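Local coordinates for protein poly-gamma-glutamate hydrolase (Bacillus phage phiNIT1, PDB 3A9L) that hydrolyses the gamma-glutamyl linkages of bacterial poly-gamma-glutamate as a phage-encoded zinc peptidase, at residues S33-S38 with V90-K95; Y23-K28 with F84-A89; K129-S132 with A136-V139; Y109-L114 with T189-D194; G42-G47 with R76-S81. All blocks are in the same frame, centred on the assembly; numbering follows the deposited sequence.

Contact 1 of 5, residues S33-S38 with V90-K95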
# COMPACT_ATOMS: atom_id res chain seq x y z
N SER A 33 0.01 12.30 11.08
CA SER A 33 -0.29 13.71 10.79
C SER A 33 -0.58 14.06 9.34
O SER A 33 -1.44 14.91 9.10
CB SER A 33 0.85 14.61 11.26
OG SER A 33 0.93 14.58 12.66
N MET A 34 0.13 13.41 8.41
CA MET A 34 0.17 13.84 7.01
C MET A 34 0.12 12.70 5.99
O MET A 34 0.82 11.68 6.13
CB MET A 34 1.42 14.70 6.76
CG MET A 34 1.56 15.27 5.36
SD MET A 34 0.11 16.16 4.79
CE MET A 34 0.38 17.77 5.46
N ILE A 35 -0.70 12.87 4.94
CA ILE A 35 -0.82 11.86 3.90
C ILE A 35 -0.79 12.55 2.52
O ILE A 35 -1.52 13.50 2.29
CB ILE A 35 -2.14 11.02 4.05
CG1 ILE A 35 -2.27 10.01 2.91
CG2 ILE A 35 -3.37 11.94 4.18
CD1 ILE A 35 -3.49 9.04 3.01
N TYR A 36 0.09 12.08 1.65
CA TYR A 36 0.20 12.61 0.33
C TYR A 36 -0.38 11.61 -0.60
O TYR A 36 -0.05 10.43 -0.54
CB TYR A 36 1.67 12.84 -0.00
CG TYR A 36 2.32 13.87 0.85
CD1 TYR A 36 2.03 15.22 0.66
CD2 TYR A 36 3.20 13.52 1.87
CE1 TYR A 36 2.63 16.20 1.43
CE2 TYR A 36 3.79 14.52 2.67
CZ TYR A 36 3.50 15.85 2.41
OH TYR A 36 4.06 16.85 3.17
N PHE A 37 -1.25 12.07 -1.48
CA PHE A 37 -2.02 11.10 -2.26
C PHE A 37 -2.60 11.65 -3.54
O PHE A 37 -2.68 12.86 -3.74
CB PHE A 37 -3.12 10.47 -1.38
CG PHE A 37 -4.34 11.30 -1.26
CD1 PHE A 37 -4.41 12.35 -0.33
CD2 PHE A 37 -5.43 11.07 -2.08
CE1 PHE A 37 -5.56 13.14 -0.23
CE2 PHE A 37 -6.59 11.85 -2.00
CZ PHE A 37 -6.65 12.90 -1.09
N SER A 38 -2.99 10.75 -4.42
CA SER A 38 -3.71 11.13 -5.62
C SER A 38 -4.79 10.09 -5.97
O SER A 38 -4.56 8.88 -5.90
CB SER A 38 -2.75 11.37 -6.78
OG SER A 38 -3.51 11.60 -7.96
N VAL A 90 -10.87 6.87 1.72
CA VAL A 90 -11.71 7.49 2.74
C VAL A 90 -11.33 7.06 4.15
O VAL A 90 -11.38 7.86 5.08
CB VAL A 90 -13.19 7.12 2.51
CG1 VAL A 90 -14.10 7.79 3.52
CG2 VAL A 90 -13.63 7.47 1.08
N CYS A 91 -10.97 5.79 4.30
CA CYS A 91 -10.49 5.32 5.59
C CYS A 91 -9.15 6.03 5.89
O CYS A 91 -8.97 6.61 6.94
CB CYS A 91 -10.41 3.79 5.60
SG CYS A 91 -10.11 3.07 7.21
N MET A 92 -8.22 6.01 4.95
CA MET A 92 -6.93 6.67 5.13
C MET A 92 -7.09 8.16 5.45
O MET A 92 -6.57 8.65 6.44
CB MET A 92 -6.04 6.47 3.89
CG MET A 92 -5.47 5.09 3.79
SD MET A 92 -4.20 4.87 5.06
CE MET A 92 -2.85 5.83 4.44
N LEU A 93 -7.86 8.87 4.64
CA LEU A 93 -8.02 10.31 4.90
C LEU A 93 -8.43 10.59 6.34
O LEU A 93 -7.83 11.46 6.99
CB LEU A 93 -8.99 10.97 3.90
CG LEU A 93 -8.32 11.52 2.62
CD1 LEU A 93 -7.58 12.76 2.99
CD2 LEU A 93 -7.36 10.51 1.98
N SER A 94 -9.41 9.83 6.84
CA SER A 94 -9.99 10.04 8.16
C SER A 94 -9.02 9.76 9.30
O SER A 94 -9.29 10.16 10.44
CB SER A 94 -11.21 9.13 8.35
OG SER A 94 -10.75 7.79 8.54
N LYS A 95 -7.94 9.05 8.98
CA LYS A 95 -6.90 8.68 9.96
C LYS A 95 -5.71 9.66 10.00
O LYS A 95 -4.73 9.47 10.73
CB LYS A 95 -6.43 7.24 9.69
CG LYS A 95 -7.53 6.17 9.73
CD LYS A 95 -8.30 6.19 11.05
CE LYS A 95 -9.08 4.88 11.26
NZ LYS A 95 -9.75 4.41 10.01

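Contact 2 of 5, residues Y23-K28 with F84-A89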
# COMPACT_ATOMS: atom_id res chain seq x y z
N TYR A 23 -6.52 -0.77 -13.38
CA TYR A 23 -6.15 0.06 -12.26
C TYR A 23 -5.54 -0.79 -11.11
O TYR A 23 -5.78 -1.99 -11.03
CB TYR A 23 -7.37 0.86 -11.73
CG TYR A 23 -8.30 0.02 -10.90
CD1 TYR A 23 -9.29 -0.77 -11.51
CD2 TYR A 23 -8.20 0.01 -9.49
CE1 TYR A 23 -10.18 -1.54 -10.74
CE2 TYR A 23 -9.06 -0.78 -8.73
CZ TYR A 23 -10.04 -1.54 -9.35
OH TYR A 23 -10.89 -2.29 -8.60
N ASN A 24 -4.72 -0.14 -10.29
CA ASN A 24 -4.30 -0.70 -9.01
C ASN A 24 -4.42 0.35 -7.88
O ASN A 24 -4.60 1.55 -8.15
CB ASN A 24 -2.92 -1.42 -9.10
CG ASN A 24 -1.71 -0.48 -9.13
OD1 ASN A 24 -1.74 0.65 -8.68
ND2 ASN A 24 -0.62 -1.01 -9.63
N ILE A 25 -4.38 -0.11 -6.63
CA ILE A 25 -4.36 0.78 -5.48
C ILE A 25 -3.14 0.47 -4.60
O ILE A 25 -2.83 -0.71 -4.31
CB ILE A 25 -5.66 0.67 -4.64
CG1 ILE A 25 -6.92 0.63 -5.55
CG2 ILE A 25 -5.75 1.86 -3.65
CD1 ILE A 25 -8.23 0.45 -4.79
N GLU A 26 -2.48 1.53 -4.15
CA GLU A 26 -1.28 1.46 -3.31
C GLU A 26 -1.48 2.30 -2.05
O GLU A 26 -1.98 3.43 -2.12
CB GLU A 26 -0.04 1.99 -4.06
CG GLU A 26 0.32 1.25 -5.33
CD GLU A 26 1.77 1.54 -5.75
OE1 GLU A 26 2.32 2.61 -5.40
OE2 GLU A 26 2.38 0.68 -6.40
N VAL A 27 -1.08 1.77 -0.89
CA VAL A 27 -1.27 2.49 0.40
C VAL A 27 -0.04 2.25 1.29
O VAL A 27 0.42 1.13 1.42
CB VAL A 27 -2.52 1.99 1.17
CG1 VAL A 27 -2.75 2.79 2.46
CG2 VAL A 27 -3.78 2.00 0.33
N LYS A 28 0.48 3.30 1.90
CA LYS A 28 1.38 3.09 2.99
C LYS A 28 1.02 4.07 4.10
O LYS A 28 1.23 5.25 3.95
CB LYS A 28 2.87 3.24 2.55
CG LYS A 28 3.87 2.86 3.72
CD LYS A 28 5.33 3.04 3.33
CE LYS A 28 6.27 2.40 4.38
NZ LYS A 28 7.72 2.50 4.00
N PHE A 84 -15.06 11.10 -5.35
CA PHE A 84 -14.10 10.01 -5.23
C PHE A 84 -14.27 9.43 -3.87
O PHE A 84 -14.08 10.09 -2.84
CB PHE A 84 -12.67 10.48 -5.49
CG PHE A 84 -11.66 9.35 -5.46
CD1 PHE A 84 -11.08 8.96 -4.26
CD2 PHE A 84 -11.30 8.70 -6.63
CE1 PHE A 84 -10.16 7.95 -4.23
CE2 PHE A 84 -10.38 7.68 -6.60
CZ PHE A 84 -9.79 7.32 -5.41
N ASP A 85 -14.64 8.17 -3.89
CA ASP A 85 -15.12 7.52 -2.69
C ASP A 85 -14.49 6.13 -2.47
O ASP A 85 -15.03 5.33 -1.75
CB ASP A 85 -16.67 7.46 -2.71
CG ASP A 85 -17.23 6.42 -3.68
OD1 ASP A 85 -16.58 6.12 -4.69
OD2 ASP A 85 -18.35 5.92 -3.45
N GLU A 86 -13.33 5.88 -3.06
CA GLU A 86 -12.69 4.58 -2.87
C GLU A 86 -12.59 4.33 -1.35
O GLU A 86 -12.05 5.17 -0.61
CB GLU A 86 -11.34 4.56 -3.57
CG GLU A 86 -10.71 3.18 -3.76
CD GLU A 86 -10.10 2.71 -2.48
OE1 GLU A 86 -9.26 3.45 -1.94
OE2 GLU A 86 -10.53 1.64 -1.98
N PRO A 87 -13.14 3.21 -0.87
CA PRO A 87 -13.24 3.10 0.58
C PRO A 87 -11.91 3.12 1.34
O PRO A 87 -11.85 3.62 2.47
CB PRO A 87 -13.97 1.75 0.78
CG PRO A 87 -13.81 1.04 -0.47
CD PRO A 87 -13.90 2.13 -1.51
N MET A 88 -10.84 2.62 0.73
CA MET A 88 -9.58 2.60 1.46
C MET A 88 -9.02 4.01 1.61
O MET A 88 -8.53 4.35 2.69
CB MET A 88 -8.60 1.63 0.84
CG MET A 88 -9.01 0.20 1.03
SD MET A 88 -7.62 -0.86 0.66
CE MET A 88 -7.46 -0.52 -1.10
N ALA A 89 -9.13 4.82 0.54
CA ALA A 89 -8.84 6.24 0.53
C ALA A 89 -9.55 7.01 1.66
O ALA A 89 -8.90 7.68 2.45
CB ALA A 89 -9.22 6.85 -0.84

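Contact 3 of 5, residues K129-S132 with A136-V139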
# COMPACT_ATOMS: atom_id res chain seq x y z
N LYS A 129 6.85 28.20 -1.18
CA LYS A 129 8.06 27.37 -1.42
C LYS A 129 8.29 27.10 -2.90
O LYS A 129 9.42 27.20 -3.40
CB LYS A 129 8.02 26.03 -0.67
CG LYS A 129 8.09 26.06 0.86
CD LYS A 129 9.03 27.13 1.39
CE LYS A 129 9.51 26.83 2.81
NZ LYS A 129 10.26 28.00 3.28
N LEU A 130 7.23 26.79 -3.63
CA LEU A 130 7.42 26.48 -5.03
C LEU A 130 8.06 27.66 -5.75
O LEU A 130 9.10 27.51 -6.42
CB LEU A 130 6.11 26.04 -5.71
CG LEU A 130 5.49 24.76 -5.18
CD1 LEU A 130 4.11 24.66 -5.77
CD2 LEU A 130 6.35 23.51 -5.49
N ASN A 131 7.47 28.85 -5.55
CA ASN A 131 8.04 30.08 -6.09
C ASN A 131 9.51 30.24 -5.78
O ASN A 131 10.28 30.71 -6.61
CB ASN A 131 7.32 31.30 -5.56
CG ASN A 131 5.88 31.39 -5.99
OD1 ASN A 131 5.15 32.22 -5.48
ND2 ASN A 131 5.46 30.53 -6.92
N SER A 132 9.90 29.92 -4.56
CA SER A 132 11.26 30.23 -4.11
C SER A 132 12.23 29.26 -4.75
O SER A 132 13.44 29.46 -4.67
CB SER A 132 11.37 30.15 -2.60
OG SER A 132 11.54 28.79 -2.23
N ALA A 136 6.56 28.07 -10.92
CA ALA A 136 5.34 28.83 -11.09
C ALA A 136 4.26 28.21 -10.23
O ALA A 136 4.02 27.01 -10.29
CB ALA A 136 4.94 28.83 -12.55
N ALA A 137 3.64 29.04 -9.40
CA ALA A 137 2.61 28.58 -8.49
C ALA A 137 1.76 29.73 -7.98
O ALA A 137 2.27 30.80 -7.63
CB ALA A 137 3.24 27.79 -7.33
N GLU A 138 0.45 29.52 -7.95
CA GLU A 138 -0.46 30.54 -7.40
C GLU A 138 -1.66 29.92 -6.68
O GLU A 138 -2.00 28.75 -6.90
CB GLU A 138 -0.96 31.47 -8.51
CG GLU A 138 -1.79 30.75 -9.54
CD GLU A 138 -1.97 31.55 -10.79
OE1 GLU A 138 -2.81 32.47 -10.80
OE2 GLU A 138 -1.26 31.24 -11.76
N VAL A 139 -2.31 30.73 -5.83
CA VAL A 139 -3.62 30.35 -5.24
C VAL A 139 -4.65 30.22 -6.35
O VAL A 139 -4.79 31.09 -7.19
CB VAL A 139 -4.10 31.33 -4.11
CG1 VAL A 139 -5.58 31.04 -3.68
CG2 VAL A 139 -3.20 31.22 -2.93

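Contact 4 of 5, residues Y109-L114 with T189-D194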
# COMPACT_ATOMS: atom_id res chain seq x y z
N TYR A 109 0.80 24.24 -22.71
CA TYR A 109 1.42 25.49 -23.16
C TYR A 109 1.97 26.39 -22.05
O TYR A 109 2.71 27.34 -22.32
CB TYR A 109 0.47 26.23 -24.11
CG TYR A 109 0.31 25.50 -25.43
CD1 TYR A 109 1.26 25.65 -26.44
CD2 TYR A 109 -0.77 24.65 -25.66
CE1 TYR A 109 1.14 24.96 -27.65
CE2 TYR A 109 -0.90 23.96 -26.88
CZ TYR A 109 0.06 24.12 -27.86
OH TYR A 109 -0.06 23.45 -29.05
N ASN A 110 1.63 26.09 -20.80
CA ASN A 110 2.15 26.86 -19.67
C ASN A 110 2.44 25.97 -18.52
O ASN A 110 1.60 25.16 -18.15
CB ASN A 110 1.12 27.86 -19.14
CG ASN A 110 0.61 28.74 -20.20
OD1 ASN A 110 1.25 29.73 -20.55
ND2 ASN A 110 -0.55 28.40 -20.75
N LYS A 111 3.62 26.18 -17.94
CA LYS A 111 3.98 25.59 -16.65
C LYS A 111 3.38 26.39 -15.50
O LYS A 111 3.74 27.57 -15.28
CB LYS A 111 5.50 25.51 -16.53
CG LYS A 111 6.12 24.54 -17.53
CD LYS A 111 7.43 23.95 -17.00
CE LYS A 111 8.45 25.05 -16.68
NZ LYS A 111 9.83 24.48 -16.58
N ASN A 112 2.47 25.74 -14.77
CA ASN A 112 1.84 26.36 -13.64
C ASN A 112 1.29 25.34 -12.65
O ASN A 112 0.95 24.21 -13.03
CB ASN A 112 0.71 27.28 -14.11
CG ASN A 112 0.44 28.37 -13.15
OD1 ASN A 112 1.11 28.48 -12.14
ND2 ASN A 112 -0.54 29.21 -13.44
N THR A 113 1.20 25.77 -11.40
CA THR A 113 0.54 25.03 -10.34
C THR A 113 -0.48 25.93 -9.63
O THR A 113 -0.15 27.03 -9.20
CB THR A 113 1.56 24.49 -9.31
OG1 THR A 113 2.46 23.58 -9.98
CG2 THR A 113 0.84 23.76 -8.18
N LEU A 114 -1.72 25.42 -9.52
CA LEU A 114 -2.86 26.11 -8.94
C LEU A 114 -3.23 25.38 -7.66
O LEU A 114 -3.69 24.22 -7.68
CB LEU A 114 -4.05 26.15 -9.93
CG LEU A 114 -3.74 26.59 -11.38
CD1 LEU A 114 -4.93 26.33 -12.30
CD2 LEU A 114 -3.34 28.07 -11.43
N THR A 189 13.95 15.23 -13.81
CA THR A 189 14.82 16.39 -14.00
C THR A 189 15.06 17.07 -12.67
O THR A 189 14.48 16.68 -11.64
CB THR A 189 14.15 17.45 -14.88
OG1 THR A 189 12.96 17.90 -14.22
CG2 THR A 189 13.81 16.91 -16.26
N GLN A 190 15.88 18.10 -12.70
CA GLN A 190 16.16 18.90 -11.50
C GLN A 190 14.90 19.61 -11.02
O GLN A 190 14.66 19.65 -9.83
CB GLN A 190 17.28 19.89 -11.77
CG GLN A 190 17.13 21.26 -11.14
CD GLN A 190 18.26 22.15 -11.58
OE1 GLN A 190 18.11 22.93 -12.52
NE2 GLN A 190 19.45 21.98 -10.97
N GLU A 191 14.09 20.11 -11.95
CA GLU A 191 12.81 20.75 -11.61
C GLU A 191 11.92 19.80 -10.81
O GLU A 191 11.36 20.21 -9.81
CB GLU A 191 12.07 21.27 -12.84
CG GLU A 191 10.91 22.25 -12.52
CD GLU A 191 10.71 23.33 -13.57
OE1 GLU A 191 11.66 24.08 -13.86
OE2 GLU A 191 9.59 23.43 -14.12
N PHE A 192 11.83 18.54 -11.25
CA PHE A 192 11.14 17.51 -10.44
C PHE A 192 11.60 17.51 -8.99
O PHE A 192 10.78 17.64 -8.07
CB PHE A 192 11.26 16.08 -11.03
CG PHE A 192 10.62 15.02 -10.17
CD1 PHE A 192 9.25 14.78 -10.23
CD2 PHE A 192 11.40 14.28 -9.27
CE1 PHE A 192 8.66 13.81 -9.41
CE2 PHE A 192 10.83 13.32 -8.44
CZ PHE A 192 9.46 13.06 -8.51
N LEU A 193 12.91 17.36 -8.79
CA LEU A 193 13.51 17.31 -7.43
C LEU A 193 13.21 18.56 -6.58
O LEU A 193 12.81 18.47 -5.41
CB LEU A 193 15.01 17.05 -7.52
CG LEU A 193 15.49 15.80 -8.31
CD1 LEU A 193 16.99 15.71 -8.40
CD2 LEU A 193 14.94 14.49 -7.71
N ASP A 194 13.43 19.74 -7.18
CA ASP A 194 13.08 21.02 -6.54
C ASP A 194 11.59 21.12 -6.15
O ASP A 194 11.22 21.67 -5.09
CB ASP A 194 13.47 22.17 -7.46
CG ASP A 194 14.99 22.31 -7.64
OD1 ASP A 194 15.76 21.79 -6.82
OD2 ASP A 194 15.43 22.99 -8.60

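Contact 5 of 5, residues G42-G47 with R76-S81. With ZN (zinc ion), chain C; PO4 (phosphate ion), chain D.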
# COMPACT_ATOMS: atom_id res chain seq x y z
N GLY A 42 -0.87 7.02 -11.65
CA GLY A 42 -0.47 6.18 -12.79
C GLY A 42 -0.68 7.01 -14.03
O GLY A 42 -0.30 8.18 -14.05
N GLY A 43 -1.29 6.40 -15.04
CA GLY A 43 -1.64 7.04 -16.33
C GLY A 43 -2.82 8.02 -16.38
O GLY A 43 -2.94 8.77 -17.35
N ILE A 44 -3.69 8.06 -15.36
CA ILE A 44 -4.83 9.02 -15.36
C ILE A 44 -4.34 10.49 -15.44
O ILE A 44 -4.73 11.26 -16.35
CB ILE A 44 -5.81 8.82 -14.17
CG1 ILE A 44 -6.13 7.34 -13.94
CG2 ILE A 44 -7.11 9.64 -14.37
CD1 ILE A 44 -6.67 7.00 -12.55
N GLU A 45 -3.50 10.89 -14.48
CA GLU A 45 -2.80 12.18 -14.55
C GLU A 45 -1.31 11.98 -14.35
O GLU A 45 -0.83 11.92 -13.19
CB GLU A 45 -3.36 13.16 -13.53
CG GLU A 45 -4.67 13.77 -14.04
CD GLU A 45 -5.62 14.18 -12.95
OE1 GLU A 45 -5.17 14.49 -11.82
OE2 GLU A 45 -6.84 14.24 -13.23
N VAL A 46 -0.60 11.88 -15.47
CA VAL A 46 0.80 11.41 -15.49
C VAL A 46 1.73 12.31 -14.72
O VAL A 46 1.70 13.54 -14.89
CB VAL A 46 1.32 11.12 -16.92
CG1 VAL A 46 2.81 10.76 -16.92
CG2 VAL A 46 0.51 9.97 -17.54
N GLY A 47 2.52 11.68 -13.84
CA GLY A 47 3.49 12.34 -12.99
C GLY A 47 3.14 12.45 -11.51
O GLY A 47 4.01 12.74 -10.68
N ARG A 76 -10.90 7.39 -18.63
CA ARG A 76 -12.14 6.71 -18.25
C ARG A 76 -12.11 6.24 -16.79
O ARG A 76 -13.15 5.93 -16.21
CB ARG A 76 -12.47 5.55 -19.22
CG ARG A 76 -11.75 4.25 -19.02
CD ARG A 76 -12.43 3.14 -19.85
NE ARG A 76 -11.90 1.81 -19.54
CZ ARG A 76 -10.96 1.17 -20.26
NH1 ARG A 76 -10.44 1.73 -21.35
NH2 ARG A 76 -10.56 -0.04 -19.89
N LEU A 77 -10.91 6.21 -16.22
CA LEU A 77 -10.74 5.80 -14.84
C LEU A 77 -10.80 7.03 -13.91
O LEU A 77 -10.60 6.93 -12.68
CB LEU A 77 -9.42 5.05 -14.69
CG LEU A 77 -9.22 3.85 -15.61
CD1 LEU A 77 -7.76 3.45 -15.57
CD2 LEU A 77 -10.14 2.68 -15.22
N HIS A 78 -11.09 8.19 -14.51
CA HIS A 78 -11.14 9.44 -13.76
C HIS A 78 -12.47 9.61 -13.07
O HIS A 78 -13.51 9.69 -13.72
CB HIS A 78 -10.82 10.64 -14.68
CG HIS A 78 -10.87 11.97 -13.97
ND1 HIS A 78 -12.02 12.72 -13.89
CD2 HIS A 78 -9.91 12.68 -13.34
CE1 HIS A 78 -11.77 13.84 -13.23
NE2 HIS A 78 -10.49 13.83 -12.89
N VAL A 79 -12.42 9.65 -11.73
CA VAL A 79 -13.55 10.05 -10.93
C VAL A 79 -13.16 11.32 -10.18
O VAL A 79 -12.28 11.33 -9.31
CB VAL A 79 -14.07 8.89 -10.03
CG1 VAL A 79 -15.10 9.36 -9.04
CG2 VAL A 79 -14.70 7.77 -10.93
N THR A 80 -13.79 12.42 -10.56
CA THR A 80 -13.50 13.69 -9.95
C THR A 80 -13.43 13.62 -8.41
O THR A 80 -14.16 12.84 -7.79
CB THR A 80 -14.54 14.72 -10.41
OG1 THR A 80 -13.98 16.04 -10.29
CG2 THR A 80 -15.84 14.58 -9.60
N SER A 81 -12.56 14.43 -7.80
CA SER A 81 -12.31 14.41 -6.33
C SER A 81 -13.53 14.62 -5.43
O SER A 81 -13.61 14.04 -4.33
CB SER A 81 -11.24 15.43 -5.93
OG SER A 81 -10.16 15.45 -6.85
ZN ZN C . -7.22 15.06 -10.93
P PO4 D . -10.36 16.64 -10.65
O1 PO4 D . -11.74 16.55 -11.26
O2 PO4 D . -9.89 18.08 -10.50
O3 PO4 D . -10.50 16.03 -9.28
O4 PO4 D . -9.36 15.88 -11.48
O HOH W 1 -7.05 17.10 -11.92

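Contact 1 of 5, residues S33-S38 with V90-K95
One face of the Phe-37 ring carries the methyl CD2 of Leu-93. This methyl lies 3.8 Å above the ring plane, offset toward the rim, and makes a CH-pi contact. The line from CD2 to the ring centroid is only 15° off the ring normal. The second methyl, Leu-93 CD1, sits beyond the rim and comes to 3.8 Å from Phe-37 CE1. Both branches lie on the same face, displaced toward the CE1 edge, CD1 further out than CD2. The two side chains approach from opposite directions, one from strand 34-38 and one from helix 90-94.

The second part of the contact is apolar packing. Ile-35 holds CG1 anti to the backbone N (chi1 177°) and continues extended, which carries CD1 out to the helix. There Ile-35 CD1 meets Met-92 CE at 3.6 Å and Met-92 CB at 3.7 Å. The methionine chain is bent at chi2 and chi3, which folds its methyl back to the isoleucine. Ile-35 CD1 also comes within 4.3 Å of Leu-93 CD2, and this links the two halves. All four residues are buried.

The strand and helix axes run closer to antiparallel than to perpendicular, at 147°, and approach to 9.6 Å. Strand 34-42 is an inner strand of the mixed sheet and bonds through its backbone to strands 62-68 and 98-105. Helix 87-94 covers the face that bears Ile-35 and Phe-37, while Tyr-36 and Ser-38 touch helix 48-59. Met-92 also packs on Val-27 of strand 23-29 and on Met-88 of the second subunit.

Contact 2 of 5, residues Y23-K28 with F84-A89
The N-terminal turn of helix 87-94 packs here on strand 23-29, an outermost strand of the sheet within this chain. Ile-25 and Glu-86 meet from opposite directions. Ile-25 CD1 touches the carboxylate carbon, Glu-86 CD, at 3.7 Å, and lies 3.8 Å from Glu-86 CG. Its other branch, CG2, is 3.9 Å from the methyl CE of Met-88. The Met-88 chain turns at chi3 (-66°), and its CE lies equally close to Ile-25 CD1. The isoleucine thus fills the angle between Glu-86 and Met-88.

Glu-86 is the N-cap of the helix. Its OE2 accepts from Met-88 N at 2.9 Å, and its OE1 from Ala-89 N at 2.8 Å. Both N-H groups come from above the carboxylate plane, about 40° out of it. The chain is bent at chi2 (-78°), and this folds the carboxylate back over the helix start. Tyr-64 OH of strand 62-68 also bonds to OE1. Three bonds therefore hold this buried carboxylate, and the two helix-start N-H groups that it accepts from would probably favour its ionised form. One edge of strand 23-29 bonds to strand 62-68; along the other, residues 25-28 pair in an antiparallel ladder with a strand of the second subunit.

Contact 3 of 5, residues K129-S132 with A136-V139
Asn-131 ND2 gives hydrogen bonds to two carbonyls after the helix, Ala-137 O and Ile-135 O. The bond to Ala-137 O is 3.3 Å long and nearly straight, with an N-H...O angle of 171°. The acceptor lies in the amide plane of Asn-131, only 2° out of it. Seen from the carbonyl, the donor stands well to one side, at a C=O...N angle of 113°. The bond to Ile-135 is the stronger of the two, and together they probably fix how the amide is turned. Asn-131 CG lies anti to the carbonyl carbon, which sends the amide toward residues 135-137. ND2 also passes 3.6 Å from Ala-137 CB.

The contact closes the end of a beta-alpha-beta unit. Helix 120-132 follows strand 113-116 and leads through a short turn into strand 138-139, parallel to 113-116 and outermost in the sheet within this chain. The methyl of Ala-137 points toward the helix. It packs on Leu-130, with Ala-137 CB 3.6 Å from Leu-130 CD1 and 3.7 Å from Leu-130 CB. Leu-130 is buried and also touches Ala-198 of helix 190-209. On the same helix turn, Ser-132 OG bonds back to Lys-129 O at 2.9 Å. The amine of Lys-129 makes a salt bridge to Glu-205 of helix 190-209, while Asn-131 remains at the surface.

Contact 4 of 5, residues Y109-L114 with T189-D194
The two backbones stay well apart here, with Lys-111 CA and Glu-191 CA, the nearest pair, 11.3 Å from each other. Two long side chains bridge the gap. Lys-111 NZ forms a salt bridge with Glu-191 OE2 at 2.7 Å. NZ comes in on the syn side of OE2, 25° out of the carboxylate plane. The other oxygen, Glu-191 OE1, is 3.3 Å from NZ, so the ammonium group favours one oxygen. The lysine methylene CE also lies close to Glu-191 OE2, at 3.2 Å.

The side chains come from opposite directions. With chi1 at -165°, Glu-191 CG lies opposite the backbone N; a bend at chi2 then brings the carboxylate to the lysine. In Lys-111 a bend at chi3 turns CE and NZ toward Glu-191 OE2. Gln-170 NE2 of helix 168-173 is a second donor to OE2, so a charged and a neutral group share this oxygen. The aliphatic part of Lys-111 lies along that helix, on Ala-169, Gln-170 and Ala-173.

Thr-189 caps the helix, its OG1 accepting from Phe-192 N at 3.2 Å. The arrangement is a surface salt bridge, away from the zinc site. It joins the loop before strand 113-116 to the N-capped first turn of helix 190-209.

Contact 5 of 5, residues G42-G47 with R76-S81
This contact forms one side of the zinc site, where two loops meet at the metal and a bound phosphate ion. Glu-45 is a bidentate ligand, with OE1 at 2.3 Å and OE2 at 2.5 Å from the zinc. His-40 and His-103 complete the protein ligands. A water and phosphate O4, 2.4 Å from the zinc, fill further positions.

The His-78 ring meets this group with its edge. His-78 NE2 gives phosphate O4 a nearly straight hydrogen bond of 2.7 Å (175°), and the phosphorus lies in the ring plane. His-78 CD2 is 3.4 Å from Glu-45 OE2, with the carboxylate and ring planes 45° apart. Asp-5 OD1 is bonded to the ring's other nitrogen, ND1, which helps to set its rotation. Beside the ring, Ile-44 CG2 packs on His-78 CB at 3.9 Å, and Ile-44 CD1 reaches Leu-77 CB.

Ser-81 N bonds to phosphate O3 at 3.0 Å. Thr-80 OG1 and Ser-81 OG also approach O1 and O3, but both distances are so short that their geometry is doubtful. Gly-104 N bonds to Glu-45 OE1 and helps to position this ligand.

The phosphate probably comes from the crystallisation liquor. Even so, its O4 is shared between the zinc and His-78, and the 76-81 loop meets two further oxygens. This is consistent with a pocket that could receive an anionic group of the substrate next to the metal.

In the fold
Contacts 1 and 2 form one continuous layer. Their centres are 10 Å apart, both use helix 87-94, and Met-92 CE of contact 1 touches Val-27 CG1 of contact 2 at 3.6 Å. Both also reach the second subunit. Their segments alternate along the chain. The segments of contact 5 fall between those of both pairs, in loops at the zinc site. Contacts 5 and 2 have centres 12 Å apart. Contacts 3 and 4 lie toward the other end of the mixed sheet, with centres 10 Å apart. They are joined through neighbouring strands 113-116 and 138-139, and contact 3 falls within the span of contact 4. The dimer side and this far edge thus belong to one sheet.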